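Local coordinates for dual specificity protein phosphatase 18 (Homo sapiens, PDB 2ESB) that removes phosphate from tyrosine and, less readily, from threonine in MAP-kinase-derived peptides, acting as a dual-specificity protein phosphatase, at residues A[146-151]-A[173-178]; A[153-156]-A[162-165]. All blocks are in the same frame, centred on the assembly; numbering follows the deposited sequence.

Interaction 1 (A[146-151]-A[173-178])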
ATOM      1  N   GLY A 146     -10.590  -2.475  -9.217  1.00 14.53           N
ATOM      2  CA  GLY A 146     -10.476  -1.089  -9.646  1.00 13.93           C
ATOM      3  C   GLY A 146      -9.079  -0.555  -9.342  1.00 18.96           C
ATOM      4  O   GLY A 146      -8.501   0.208 -10.118  1.00 15.32           O
ATOM      5  N   PHE A 147      -8.527  -0.948  -8.200  1.00 15.92           N
ATOM      6  CA  PHE A 147      -7.187  -0.500  -7.840  1.00 17.78           C
ATOM      7  C   PHE A 147      -6.175  -1.117  -8.817  1.00 13.41           C
ATOM      8  O   PHE A 147      -5.174  -0.497  -9.158  1.00 16.44           O
ATOM      9  CB  PHE A 147      -6.864  -0.899  -6.390  1.00 12.90           C
ATOM     10  CG  PHE A 147      -7.689  -0.165  -5.350  1.00 13.61           C
ATOM     11  CD1 PHE A 147      -7.694  -0.589  -4.020  1.00 13.98           C
ATOM     12  CD2 PHE A 147      -8.445   0.955  -5.698  1.00 10.28           C
ATOM     13  CE1 PHE A 147      -8.441   0.091  -3.047  1.00 14.53           C
ATOM     14  CE2 PHE A 147      -9.196   1.645  -4.740  1.00 14.64           C
ATOM     15  CZ  PHE A 147      -9.196   1.214  -3.412  1.00 12.38           C
ATOM     16  N   TRP A 148      -6.438  -2.337  -9.273  1.00 17.69           N
ATOM     17  CA  TRP A 148      -5.540  -2.964 -10.231  1.00 12.33           C
ATOM     18  C   TRP A 148      -5.516  -2.155 -11.530  1.00 13.34           C
ATOM     19  O   TRP A 148      -4.450  -1.889 -12.085  1.00 12.86           O
ATOM     20  CB  TRP A 148      -5.952  -4.414 -10.503  1.00 10.83           C
ATOM     21  CG  TRP A 148      -5.376  -5.364  -9.498  1.00 13.01           C
ATOM     22  CD1 TRP A 148      -6.043  -6.028  -8.514  1.00 11.36           C
ATOM     23  CD2 TRP A 148      -3.995  -5.721  -9.363  1.00 19.67           C
ATOM     24  NE1 TRP A 148      -5.162  -6.777  -7.766  1.00 17.25           N
ATOM     25  CE2 TRP A 148      -3.898  -6.606  -8.268  1.00 15.53           C
ATOM     26  CE3 TRP A 148      -2.826  -5.375 -10.064  1.00 12.48           C
ATOM     27  CZ2 TRP A 148      -2.674  -7.154  -7.850  1.00 18.76           C
ATOM     28  CZ3 TRP A 148      -1.609  -5.919  -9.648  1.00 23.34           C
ATOM     29  CH2 TRP A 148      -1.543  -6.797  -8.552  1.00 17.55           C
ATOM     30  N   GLU A 149      -6.686  -1.746 -12.011  1.00 13.79           N
ATOM     31  CA  GLU A 149      -6.748  -0.942 -13.233  1.00 14.17           C
ATOM     32  C   GLU A 149      -5.959   0.356 -13.024  1.00 10.12           C
ATOM     33  O   GLU A 149      -5.258   0.835 -13.922  1.00  9.54           O
ATOM     34  CB  GLU A 149      -8.201  -0.589 -13.574  1.00 18.17           C
ATOM     35  CG  GLU A 149      -9.048  -1.741 -14.088  1.00 31.72           C
ATOM     36  CD  GLU A 149     -10.542  -1.441 -14.008  1.00 43.82           C
ATOM     37  OE1 GLU A 149     -10.933  -0.286 -14.283  1.00 54.04           O
ATOM     38  OE2 GLU A 149     -11.322  -2.359 -13.675  1.00 45.37           O
ATOM     39  N   GLN A 150      -6.095   0.941 -11.836  1.00 16.28           N
ATOM     40  CA  GLN A 150      -5.378   2.171 -11.521  1.00 15.04           C
ATOM     41  C   GLN A 150      -3.871   1.936 -11.481  1.00 15.77           C
ATOM     42  O   GLN A 150      -3.088   2.767 -11.964  1.00 13.93           O
ATOM     43  CB  GLN A 150      -5.869   2.741 -10.189  1.00 14.17           C
ATOM     44  CG  GLN A 150      -7.243   3.403 -10.302  1.00 20.19           C
ATOM     45  CD  GLN A 150      -7.862   3.693  -8.950  1.00 19.80           C
ATOM     46  OE1 GLN A 150      -7.199   4.211  -8.061  1.00 17.20           O
ATOM     47  NE2 GLN A 150      -9.144   3.367  -8.793  1.00 14.25           N
ATOM     48  N   LEU A 151      -3.467   0.802 -10.914  1.00 16.49           N
ATOM     49  CA  LEU A 151      -2.042   0.455 -10.821  1.00 15.98           C
ATOM     50  C   LEU A 151      -1.452   0.172 -12.205  1.00 11.98           C
ATOM     51  O   LEU A 151      -0.315   0.539 -12.497  1.00 13.22           O
ATOM     52  CB  LEU A 151      -1.849  -0.754  -9.899  1.00 10.81           C
ATOM     53  CG  LEU A 151      -2.024  -0.466  -8.404  1.00 13.85           C
ATOM     54  CD1 LEU A 151      -2.097  -1.781  -7.631  1.00 17.15           C
ATOM     55  CD2 LEU A 151      -0.866   0.388  -7.897  1.00 15.34           C
ATOM     56  N   MET A 173     -13.792  -8.690 -14.236  1.00 31.69           N
ATOM     57  CA  MET A 173     -12.412  -8.312 -14.539  1.00 31.16           C
ATOM     58  C   MET A 173     -11.458  -8.560 -13.380  1.00 26.00           C
ATOM     59  O   MET A 173     -11.752  -8.233 -12.233  1.00 23.62           O
ATOM     60  CB  MET A 173     -12.345  -6.834 -14.918  1.00 32.26           C
ATOM     61  CG  MET A 173     -13.185  -6.464 -16.121  1.00 43.57           C
ATOM     62  SD  MET A 173     -12.508  -7.140 -17.628  1.00 49.29           S
ATOM     63  CE  MET A 173     -11.545  -5.770 -18.189  1.00 39.64           C
ATOM     64  N   ILE A 174     -10.310  -9.137 -13.689  1.00 22.52           N
ATOM     65  CA  ILE A 174      -9.296  -9.407 -12.679  1.00 23.05           C
ATOM     66  C   ILE A 174      -7.950  -9.269 -13.362  1.00 18.39           C
ATOM     67  O   ILE A 174      -7.869  -9.330 -14.587  1.00 19.58           O
ATOM     68  CB  ILE A 174      -9.389 -10.854 -12.143  1.00 19.52           C
ATOM     69  CG1 ILE A 174      -9.175 -11.841 -13.300  1.00 17.22           C
ATOM     70  CG2 ILE A 174     -10.739 -11.081 -11.473  1.00 25.23           C
ATOM     71  CD1 ILE A 174      -9.275 -13.288 -12.921  1.00 26.75           C
ATOM     72  N   PRO A 175      -6.880  -9.056 -12.585  1.00 16.02           N
ATOM     73  CA  PRO A 175      -5.541  -8.932 -13.177  1.00 20.32           C
ATOM     74  C   PRO A 175      -5.232 -10.342 -13.654  1.00 19.23           C
ATOM     75  O   PRO A 175      -5.685 -11.305 -13.019  1.00 18.58           O
ATOM     76  CB  PRO A 175      -4.640  -8.559 -11.994  1.00 20.35           C
ATOM     77  CG  PRO A 175      -5.566  -8.234 -10.876  1.00 23.24           C
ATOM     78  CD  PRO A 175      -6.842  -8.964 -11.119  1.00 14.89           C
ATOM     79  N   ASP A 176      -4.482 -10.495 -14.746  1.00 19.84           N
ATOM     80  CA  ASP A 176      -4.195 -11.845 -15.219  1.00 16.58           C
ATOM     81  C   ASP A 176      -3.498 -12.683 -14.143  1.00 27.06           C
ATOM     82  O   ASP A 176      -3.646 -13.910 -14.109  1.00 29.72           O
ATOM     83  CB  ASP A 176      -3.380 -11.831 -16.529  1.00 22.59           C
ATOM     84  CG  ASP A 176      -2.244 -10.823 -16.524  1.00 24.23           C
ATOM     85  OD1 ASP A 176      -1.756 -10.445 -15.444  1.00 24.38           O
ATOM     86  OD2 ASP A 176      -1.826 -10.416 -17.625  1.00 31.86           O
ATOM     87  N   ILE A 177      -2.771 -12.011 -13.254  1.00 20.35           N
ATOM     88  CA  ILE A 177      -2.072 -12.651 -12.138  1.00 22.08           C
ATOM     89  C   ILE A 177      -2.999 -13.580 -11.359  1.00 23.21           C
ATOM     90  O   ILE A 177      -2.551 -14.548 -10.747  1.00 24.81           O
ATOM     91  CB  ILE A 177      -1.562 -11.596 -11.122  1.00 26.25           C
ATOM     92  CG1 ILE A 177      -0.476 -10.731 -11.750  1.00 35.62           C
ATOM     93  CG2 ILE A 177      -1.039 -12.280  -9.874  1.00 41.46           C
ATOM     94  CD1 ILE A 177       0.022  -9.639 -10.819  1.00 45.07           C
ATOM     95  N   TYR A 178      -4.288 -13.265 -11.343  1.00 20.25           N
ATOM     96  CA  TYR A 178      -5.231 -14.082 -10.599  1.00 22.77           C
ATOM     97  C   TYR A 178      -5.822 -15.234 -11.404  1.00 35.22           C
ATOM     98  O   TYR A 178      -6.742 -15.909 -10.936  1.00 29.20           O
ATOM     99  CB  TYR A 178      -6.353 -13.208 -10.033  1.00 26.59           C
ATOM    100  CG  TYR A 178      -5.891 -12.181  -9.017  1.00 27.85           C
ATOM    101  CD1 TYR A 178      -4.628 -12.264  -8.419  1.00 25.50           C
ATOM    102  CD2 TYR A 178      -6.733 -11.138  -8.632  1.00 25.75           C
ATOM    103  CE1 TYR A 178      -4.219 -11.321  -7.457  1.00 24.56           C
ATOM    104  CE2 TYR A 178      -6.339 -10.201  -7.683  1.00 26.01           C
ATOM    105  CZ  TYR A 178      -5.087 -10.299  -7.101  1.00 24.31           C
ATOM    106  OH  TYR A 178      -4.723  -9.368  -6.163  1.00 16.40           O
TER
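Trp148, on helix 145-159, carries this contact: its indole is met by Pro175 over one face, by Tyr178 at the pyrrole edge and by Ile177 near the far end of the six-membered ring. Pro175 lies over the indole face with its CB 3.9 Å from Trp148 CD2 and its CD 4.0 Å from Trp148 CD1. At the edge, Trp148 NE1 donates to Tyr178 OH over 3.1 Å. That bond is bent, with 136° at the hydrogen, and the oxygen sits 18° off the indole plane. The two aromatic rings stand almost perpendicular, with Tyr178 CZ 4.0 Å from Trp148 CZ2. Ile177 adds its CD1 methyl, 4.0 Å from Trp148 CH2. Trp148 CG stands beside its own backbone N, anti to the carbonyl carbon (chi1 -86°), which swings the indole off the helix toward Pro175. Behind these groups, the bond from Tyr178 N to Pro175 O turns the chain after strand 174-175, bringing proline, isoleucine and tyrosine to one indole. Further out, Leu116, Leu127 and His131 also pack on Trp148, and Arg142 makes a cation-pi contact with Tyr178. An alanine in place of Trp148 would probably leave a gap against Pro175 and Ile177 and deprive the Tyr178 hydroxyl of this N-H donor. Away from the active-site cysteine, catalytic-domain helix 145-159 is joined to strand 174-175, antiparallel to strand 166-167, and its following 3-10 turn mainly by apolar and aromatic contact; one bent hydrogen bond gives this buried residue's N-H a partner and probably helps set the ring's rotation.

Interaction 2 (A[153-156]-A[162-165]); sequences HYEF and NTVH
Glu155 reaches from helix 145-159 to Asn162 and Thr163, in the loop that follows that helix, and its carboxylate gathers three hydrogen bonds from them. The side chain leaves the helix with CG anti to the backbone N (chi1 -178°) and stays extended, which carries the acid group outward to the loop. Along the way CB passes Asn162 ND2 at 3.6 Å, and CG passes the same nitrogen at 3.9 Å; the amide crosses the stem at a slant, its plane 52° from that of the carboxylate. At the tip the two oxygens divide the work. OE1 accepts from the hydroxyl of Thr163, with OG1 2.6 Å away, through its syn lone pair. OE2 takes two donors, both from the same face of the carboxylate and tilted out of its plane. Asn162 ND2 comes on the anti side at 3.0 Å, nearly straight at 173°; the backbone N of Thr163 comes on the syn side, also 3.0 Å from OE2. Asn162 ND2 is fixed further by a bond to Ile152 O, one turn back on the helix, while its OD1 turns to Phe156, 3.9 Å from that residue's CB. The grip is therefore multiple, holding the carboxylate against turning and pinning the chain just after the helix ends. A third element joins in: Leu127 N donates a hydrogen bond to Glu155 OE1 and Leu128 N donates one to Thr163 OG1, both from the start of helix 127-137, whose N-terminal end would be expected to stabilise the negative charge. Helix 145-159, the start of helix 127-137 and the returning loop converge on Glu155, with Met120 of helix 110-122 packing against it.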
ATOM      1  N   HIS A 153      -2.530   1.493 -15.001  1.00 17.58           N
ATOM      2  CA  HIS A 153      -2.406   2.791 -15.666  1.00 15.75           C
ATOM      3  C   HIS A 153      -1.156   3.530 -15.149  1.00 19.84           C
ATOM      4  O   HIS A 153      -0.416   4.141 -15.918  1.00 14.82           O
ATOM      5  CB  HIS A 153      -3.657   3.634 -15.421  1.00 15.82           C
ATOM      6  CG  HIS A 153      -3.586   5.003 -16.021  1.00 27.23           C
ATOM      7  ND1 HIS A 153      -3.276   6.125 -15.282  1.00 27.06           N
ATOM      8  CD2 HIS A 153      -3.761   5.428 -17.295  1.00 25.10           C
ATOM      9  CE1 HIS A 153      -3.266   7.183 -16.074  1.00 23.89           C
ATOM     10  NE2 HIS A 153      -3.556   6.787 -17.300  1.00 33.76           N
ATOM     11  N   TYR A 154      -0.915   3.452 -13.846  1.00 13.60           N
ATOM     12  CA  TYR A 154       0.252   4.104 -13.243  1.00 14.65           C
ATOM     13  C   TYR A 154       1.540   3.435 -13.740  1.00 17.08           C
ATOM     14  O   TYR A 154       2.526   4.112 -14.016  1.00 19.00           O
ATOM     15  CB  TYR A 154       0.155   4.019 -11.719  1.00 14.70           C
ATOM     16  CG  TYR A 154       1.190   4.809 -10.959  1.00 14.26           C
ATOM     17  CD1 TYR A 154       1.414   6.152 -11.238  1.00 16.59           C
ATOM     18  CD2 TYR A 154       1.914   4.224  -9.925  1.00 10.74           C
ATOM     19  CE1 TYR A 154       2.338   6.901 -10.507  1.00 26.44           C
ATOM     20  CE2 TYR A 154       2.841   4.970  -9.177  1.00 14.51           C
ATOM     21  CZ  TYR A 154       3.044   6.307  -9.479  1.00 18.54           C
ATOM     22  OH  TYR A 154       3.948   7.059  -8.763  1.00 16.77           O
ATOM     23  N   GLU A 155       1.536   2.108 -13.847  1.00 17.96           N
ATOM     24  CA  GLU A 155       2.710   1.400 -14.344  1.00 12.94           C
ATOM     25  C   GLU A 155       3.030   1.893 -15.748  1.00 18.95           C
ATOM     26  O   GLU A 155       4.193   2.153 -16.075  1.00 18.97           O
ATOM     27  CB  GLU A 155       2.478  -0.115 -14.399  1.00 19.57           C
ATOM     28  CG  GLU A 155       3.723  -0.874 -14.870  1.00 16.98           C
ATOM     29  CD  GLU A 155       3.514  -2.365 -15.060  1.00 19.64           C
ATOM     30  OE1 GLU A 155       4.498  -3.117 -14.894  1.00 14.45           O
ATOM     31  OE2 GLU A 155       2.392  -2.799 -15.393  1.00 17.71           O
ATOM     32  N   PHE A 156       2.000   2.021 -16.582  1.00 18.02           N
ATOM     33  CA  PHE A 156       2.208   2.485 -17.953  1.00 17.45           C
ATOM     34  C   PHE A 156       2.780   3.891 -17.938  1.00 23.21           C
ATOM     35  O   PHE A 156       3.637   4.232 -18.756  1.00 21.37           O
ATOM     36  CB  PHE A 156       0.900   2.487 -18.747  1.00 14.36           C
ATOM     37  CG  PHE A 156       1.077   2.868 -20.192  1.00 19.00           C
ATOM     38  CD1 PHE A 156       1.680   1.985 -21.085  1.00 23.67           C
ATOM     39  CD2 PHE A 156       0.672   4.116 -20.652  1.00 26.47           C
ATOM     40  CE1 PHE A 156       1.878   2.340 -22.420  1.00 32.03           C
ATOM     41  CE2 PHE A 156       0.865   4.482 -21.985  1.00 29.05           C
ATOM     42  CZ  PHE A 156       1.471   3.588 -22.869  1.00 24.09           C
ATOM     43  N   ASN A 162       3.353  -2.430 -19.732  1.00 17.43           N
ATOM     44  CA  ASN A 162       2.662  -3.129 -18.650  1.00 17.87           C
ATOM     45  C   ASN A 162       3.124  -4.571 -18.487  1.00 23.91           C
ATOM     46  O   ASN A 162       3.493  -5.228 -19.457  1.00 18.21           O
ATOM     47  CB  ASN A 162       1.148  -3.124 -18.886  1.00 18.56           C
ATOM     48  CG  ASN A 162       0.515  -1.797 -18.568  1.00 19.28           C
ATOM     49  OD1 ASN A 162      -0.223  -1.243 -19.382  1.00 15.73           O
ATOM     50  ND2 ASN A 162       0.791  -1.277 -17.374  1.00 15.67           N
ATOM     51  N   THR A 163       3.086  -5.059 -17.251  1.00 17.22           N
ATOM     52  CA  THR A 163       3.488  -6.424 -16.946  1.00 16.39           C
ATOM     53  C   THR A 163       2.327  -7.186 -16.321  1.00 16.11           C
ATOM     54  O   THR A 163       2.427  -8.380 -16.051  1.00 15.87           O
ATOM     55  CB  THR A 163       4.691  -6.449 -15.995  1.00 13.83           C
ATOM     56  OG1 THR A 163       4.390  -5.675 -14.826  1.00 12.44           O
ATOM     57  CG2 THR A 163       5.924  -5.878 -16.693  1.00 16.75           C
ATOM     58  N   VAL A 164       1.235  -6.470 -16.073  1.00 15.46           N
ATOM     59  CA  VAL A 164       0.011  -7.051 -15.523  1.00 11.76           C
ATOM     60  C   VAL A 164      -1.126  -6.495 -16.400  1.00 17.47           C
ATOM     61  O   VAL A 164      -1.106  -5.321 -16.771  1.00 16.23           O
ATOM     62  CB  VAL A 164      -0.208  -6.632 -14.050  1.00 19.49           C
ATOM     63  CG1 VAL A 164      -1.501  -7.228 -13.521  1.00 18.72           C
ATOM     64  CG2 VAL A 164       0.975  -7.099 -13.191  1.00 10.17           C
ATOM     65  N   HIS A 165      -2.096  -7.335 -16.744  1.00 14.14           N
ATOM     66  CA  HIS A 165      -3.210  -6.908 -17.593  1.00 19.87           C
ATOM     67  C   HIS A 165      -4.533  -7.435 -17.052  1.00 14.69           C
ATOM     68  O   HIS A 165      -4.593  -8.565 -16.571  1.00 16.65           O
ATOM     69  CB  HIS A 165      -3.036  -7.445 -19.019  1.00 20.22           C
ATOM     70  CG  HIS A 165      -1.638  -7.334 -19.544  1.00 21.91           C
ATOM     71  ND1 HIS A 165      -0.607  -8.128 -19.091  1.00 34.46           N
ATOM     72  CD2 HIS A 165      -1.093  -6.496 -20.458  1.00 27.68           C
ATOM     73  CE1 HIS A 165       0.512  -7.785 -19.703  1.00 27.12           C
ATOM     74  NE2 HIS A 165       0.244  -6.796 -20.539  1.00 32.73           N
TER

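How the interactions relate
From the N-terminal side, helix 145-159 supplies the first segments of both interactions, 146-151 and then 153-156. The chain leaves the helix and turns back at once: interaction 2 closes this short loop, with 162-165 running back alongside the helix. The chain continues through strand 166-167, makes an excursion, and returns on the antiparallel strand 174-175, where interaction 1 closes the longer loop. Interaction 2 is therefore nested inside interaction 1. The second segments also touch directly: Asp176 N lies 2.7 Å from His165 O, a probable hydrogen bond, and Val164 packs on Pro175 and Ile177. Together they tie the C-terminal part of the chain to helix 145-159 and directly to helix 127-137.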